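Local coordinates for Blr3880 protein (Bradyrhizobium japonicum, PDB 2OOD) that probably catalyses the zinc-dependent hydrolytic deamination of guanine to xanthine and ammonia, a step of purine degradation, at residues R206-A211 with L256-K261; H234-E237 with E241-G244. All coordinates share one frame; numbering follows the deposited sequence.

Contact 1 (R206-A211 with L256-K261). With GUN (guanine), chain C.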
# COMPACT_ATOMS: atom_id res chain seq x y z
N ARG A 206 -4.81 14.99 -23.13
CA ARG A 206 -4.95 14.59 -21.74
C ARG A 206 -6.12 13.65 -21.46
O ARG A 206 -5.91 12.52 -21.01
CB ARG A 206 -5.05 15.82 -20.85
CG ARG A 206 -4.88 15.51 -19.39
CD ARG A 206 -4.16 16.63 -18.72
NE ARG A 206 -3.96 16.36 -17.30
CZ ARG A 206 -3.15 17.07 -16.52
NH1 ARG A 206 -2.47 18.10 -17.02
NH2 ARG A 206 -3.04 16.76 -15.24
N PHE A 207 -7.34 14.10 -21.72
CA PHE A 207 -8.51 13.26 -21.51
C PHE A 207 -9.76 13.92 -22.09
O PHE A 207 -9.91 15.15 -22.03
CB PHE A 207 -8.68 12.92 -20.02
CG PHE A 207 -9.10 14.08 -19.17
CD1 PHE A 207 -8.46 15.32 -19.28
CD2 PHE A 207 -10.12 13.93 -18.23
CE1 PHE A 207 -8.84 16.39 -18.46
CE2 PHE A 207 -10.50 15.01 -17.41
CZ PHE A 207 -9.86 16.23 -17.53
N ALA A 208 -10.63 13.11 -22.68
CA ALA A 208 -11.85 13.58 -23.32
C ALA A 208 -12.53 14.70 -22.57
O ALA A 208 -12.91 15.72 -23.16
CB ALA A 208 -12.82 12.42 -23.53
N PHE A 209 -12.68 14.54 -21.27
CA PHE A 209 -13.35 15.57 -20.47
C PHE A 209 -12.73 16.95 -20.63
O PHE A 209 -13.42 17.96 -20.49
CB PHE A 209 -13.33 15.18 -19.00
CG PHE A 209 -14.09 16.13 -18.12
CD1 PHE A 209 -15.46 16.31 -18.30
CD2 PHE A 209 -13.45 16.83 -17.10
CE1 PHE A 209 -16.19 17.18 -17.47
CE2 PHE A 209 -14.17 17.71 -16.26
CZ PHE A 209 -15.54 17.88 -16.45
N GLY A 210 -11.43 17.00 -20.91
CA GLY A 210 -10.76 18.27 -21.08
C GLY A 210 -10.28 18.50 -22.50
O GLY A 210 -9.32 19.25 -22.72
N ALA A 211 -10.95 17.88 -23.47
CA ALA A 211 -10.57 18.01 -24.87
C ALA A 211 -11.74 18.30 -25.81
O ALA A 211 -12.58 17.44 -26.07
CB ALA A 211 -9.86 16.75 -25.33
N LEU A 256 -14.81 5.26 -24.73
CA LEU A 256 -13.92 4.80 -25.79
C LEU A 256 -14.42 5.31 -27.14
O LEU A 256 -13.63 5.54 -28.05
CB LEU A 256 -13.86 3.26 -25.80
CG LEU A 256 -12.98 2.59 -26.85
CD1 LEU A 256 -11.54 2.99 -26.66
CD2 LEU A 256 -13.10 1.09 -26.74
N GLY A 257 -15.73 5.48 -27.26
CA GLY A 257 -16.31 5.95 -28.51
C GLY A 257 -15.83 7.33 -28.91
O GLY A 257 -15.72 7.63 -30.11
N VAL A 258 -15.54 8.17 -27.92
CA VAL A 258 -15.06 9.52 -28.20
C VAL A 258 -13.74 9.47 -28.95
O VAL A 258 -13.55 10.21 -29.92
CB VAL A 258 -14.85 10.30 -26.89
CG1 VAL A 258 -14.35 11.71 -27.21
CG2 VAL A 258 -16.15 10.35 -26.10
N TYR A 259 -12.83 8.61 -28.52
CA TYR A 259 -11.52 8.49 -29.16
C TYR A 259 -11.58 7.78 -30.50
O TYR A 259 -10.74 8.03 -31.36
CB TYR A 259 -10.53 7.75 -28.25
CG TYR A 259 -10.27 8.47 -26.95
CD1 TYR A 259 -9.84 9.79 -26.93
CD2 TYR A 259 -10.48 7.84 -25.73
CE1 TYR A 259 -9.63 10.46 -25.74
CE2 TYR A 259 -10.27 8.50 -24.54
CZ TYR A 259 -9.85 9.81 -24.54
OH TYR A 259 -9.67 10.48 -23.35
N GLU A 260 -12.54 6.87 -30.68
CA GLU A 260 -12.66 6.16 -31.95
C GLU A 260 -13.19 7.11 -33.03
O GLU A 260 -12.86 6.98 -34.21
CB GLU A 260 -13.61 4.97 -31.82
CG GLU A 260 -13.08 3.83 -30.99
CD GLU A 260 -14.16 2.84 -30.62
OE1 GLU A 260 -15.15 3.25 -29.96
OE2 GLU A 260 -14.03 1.65 -30.98
N LYS A 261 -14.01 8.06 -32.61
CA LYS A 261 -14.57 9.04 -33.53
C LYS A 261 -13.45 9.76 -34.25
O LYS A 261 -13.65 10.31 -35.33
CB LYS A 261 -15.44 10.05 -32.76
CG LYS A 261 -15.93 11.24 -33.59
CD LYS A 261 -16.64 12.30 -32.73
CE LYS A 261 -17.07 13.51 -33.56
NZ LYS A 261 -17.52 14.70 -32.76
N9 GUN C . -6.69 12.88 -16.66
C8 GUN C . -7.67 13.75 -16.29
N7 GUN C . -7.94 13.63 -15.02
C5 GUN C . -7.14 12.68 -14.48
C6 GUN C . -6.98 12.13 -13.17
O6 GUN C . -7.66 12.52 -12.21
N1 GUN C . -6.02 11.13 -13.00
C2 GUN C . -5.25 10.69 -14.06
N2 GUN C . -4.29 9.71 -13.86
N3 GUN C . -5.39 11.19 -15.27
C4 GUN C . -6.32 12.17 -15.53

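Contact 2 (H234-E237 with E241-G244). With ZN (zinc ion), chain B; GUN (guanine), chain C.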
# COMPACT_ATOMS: atom_id res chain seq x y z
N HIS A 234 -6.30 9.23 -21.10
CA HIS A 234 -7.02 8.64 -19.98
C HIS A 234 -8.41 8.22 -20.43
O HIS A 234 -8.99 8.86 -21.31
CB HIS A 234 -7.15 9.63 -18.83
CG HIS A 234 -5.83 10.09 -18.30
ND1 HIS A 234 -5.23 11.25 -18.73
CD2 HIS A 234 -4.99 9.54 -17.40
CE1 HIS A 234 -4.08 11.40 -18.10
NE2 HIS A 234 -3.91 10.37 -17.29
N ILE A 235 -8.95 7.18 -19.82
CA ILE A 235 -10.26 6.70 -20.22
C ILE A 235 -11.02 6.02 -19.07
O ILE A 235 -10.47 5.16 -18.38
CB ILE A 235 -10.11 5.70 -21.42
CG1 ILE A 235 -11.47 5.30 -21.97
CG2 ILE A 235 -9.36 4.46 -20.98
CD1 ILE A 235 -11.37 4.41 -23.19
N SER A 236 -12.26 6.44 -18.85
CA SER A 236 -13.12 5.84 -17.83
C SER A 236 -12.53 5.66 -16.43
O SER A 236 -12.65 4.57 -15.85
CB SER A 236 -13.59 4.47 -18.33
OG SER A 236 -14.06 4.57 -19.65
N GLU A 237 -11.94 6.70 -15.87
CA GLU A 237 -11.33 6.56 -14.55
C GLU A 237 -12.23 6.85 -13.35
O GLU A 237 -12.11 6.21 -12.31
CB GLU A 237 -10.08 7.43 -14.46
CG GLU A 237 -9.56 7.65 -13.03
CD GLU A 237 -8.36 8.59 -12.98
OE1 GLU A 237 -8.29 9.53 -13.80
OE2 GLU A 237 -7.49 8.39 -12.10
N GLU A 241 -16.40 11.78 -13.85
CA GLU A 241 -15.64 12.07 -15.06
C GLU A 241 -16.34 11.44 -16.26
O GLU A 241 -16.44 12.05 -17.32
CB GLU A 241 -14.21 11.52 -14.94
CG GLU A 241 -13.32 11.79 -16.15
CD GLU A 241 -12.41 10.61 -16.51
OE1 GLU A 241 -11.59 10.75 -17.45
OE2 GLU A 241 -12.52 9.54 -15.86
N CYS A 242 -16.82 10.22 -16.10
CA CYS A 242 -17.50 9.52 -17.19
C CYS A 242 -18.78 10.22 -17.61
O CYS A 242 -19.09 10.32 -18.80
CB CYS A 242 -17.82 8.08 -16.79
SG CYS A 242 -16.38 6.99 -16.86
N SER A 243 -19.54 10.70 -16.62
CA SER A 243 -20.78 11.42 -16.87
C SER A 243 -20.48 12.70 -17.66
O SER A 243 -21.08 12.95 -18.72
CB SER A 243 -21.48 11.77 -15.55
OG SER A 243 -21.88 10.60 -14.86
N GLY A 244 -19.54 13.50 -17.15
CA GLY A 244 -19.17 14.75 -17.80
C GLY A 244 -18.75 14.56 -19.25
O GLY A 244 -19.15 15.34 -20.13
ZN ZN B . -2.89 9.93 -15.34
N9 GUN C . -6.69 12.88 -16.66
C8 GUN C . -7.67 13.75 -16.29
N7 GUN C . -7.94 13.63 -15.02
C5 GUN C . -7.14 12.68 -14.48
C6 GUN C . -6.98 12.13 -13.17
O6 GUN C . -7.66 12.52 -12.21
N1 GUN C . -6.02 11.13 -13.00
C2 GUN C . -5.25 10.69 -14.06
N2 GUN C . -4.29 9.71 -13.86
N3 GUN C . -5.39 11.19 -15.27
C4 GUN C . -6.32 12.17 -15.53
O HOH W 1 -8.86 10.64 -16.36
O HOH W 2 -2.50 10.55 -12.89

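Contact 1 (R206-A211 with L256-K261)
Ala-208 and Val-258 are the residues whose backbones come closest across this contact, 7.1 Å from CA to CA, where the turn that follows barrel strand 199-205 faces the short helix 255-260. The polar link is made by the phenol of Tyr-259. With CG placed beside the backbone N and anti to the carbonyl carbon (chi1 -62°), the ring reaches from the helix to the turn, and its OH accepts the amide proton of Ala-208, N to OH 2.9 Å, in a bond bent modestly to 155°. The same OH is hydrogen-bonded to the carbonyl O of His-234 and to Thr-233 OG1, so one buried oxygen ties the helix to two neighbouring barrel segments. Beside this bond the methyl of Ala-208 fills the angle between the two helix residues: its CB lies 4.0 Å from Val-258 CG1 and 4.1 Å from Tyr-259 CZ.

Phe-207, whose CA packs on the phenol oxygen, sends its own ring the other way, into the guanine pocket. There the imidazole end of the base comes in edge-on over one face, its plane steeply inclined to the ring, with guanine C8 above the ring centre. The opposite face rests on the backbone N of Gly-210, 3.6 Å above the ring plane and toward the rim; a CB on this glycine would run into Phe-207 CE1, and its N is hydrogen-bonded to Phe-207 O. Arg-206 brings the edge of its guanidinium toward guanine N9, while a salt bridge to Glu-107 holds its NH2. Because the phenol is tied to the amide immediately after Phe-207, the contact probably helps fix the backbone from which this pocket ring projects, and it satisfies a buried N-H at the same time.

Contact 2 (H234-E237 with E241-G244)
Glu-237 and Glu-241 both start with CG anti to the backbone N, but Glu-237 then runs on extended into the guanine pocket, whereas Glu-241 bends at chi2 (-141°) and turns its carboxylate back toward the loop. This is the catalytic end of the TIM barrel of an amidohydrolase, where strand 230-234 gives way to helix 239-248. Glu-241 OE2 uses its syn lone pair to accept the backbone N of Glu-237 at 2.9 Å, with an N-H...O angle of 134°. It also accepts the amide of Asn-238, so a single carboxylate oxygen holds two successive N-H groups just before helix 239-248. Its partner OE1 is hydrogen-bonded to Tyr-255 OH and to water 1. Water 1 donates to both acids, its oxygen 2.8 Å from Glu-237 OE1, and so bridges that atom to Glu-241 OE1.

Beyond the water, Glu-237 OE1 lies 2.9 Å from guanine N1. Cut back to an alanine, Glu-237 would probably leave guanine N1 without its carboxylate neighbour and water 1 with one acceptor fewer.

The guanine presents its N9 edge to one face of the His-234 ring, the two planes nearly perpendicular, with N9 toward the rim. His-234 NE2 binds the zinc ion at 2.2 Å; His-79, His-81 and Asp-326 complete the protein ligands, and guanine N2 and water 2 also reach the metal. On the helix side Cys-242 covers the bend of the loop, its SG 3.6 Å from Ser-236 CA and 4.0 Å from Ser-236 CB.

The centres of contacts 1 and 2 lie about 9 Å apart at the same end of the barrel, and their four segments come along the chain as 206-211, 234-237, 241-244 and 256-261, with contact 2 inside the span of contact 1. The first follows strand 199-205 and the second begins at the end of the adjacent parallel strand 230-234; the others lie on the successive helices 239-248 and 255-260. The two contacts join directly: Arg-206 O is 2.7 Å from His-234 ND1, a probable hydrogen bond that would orient this zinc ligand, and Phe-207 CD2 packs 3.6 Å from Glu-241 OE1. Together they supply Phe-207, His-234 and Glu-237, three of the residues that line the guanine pocket.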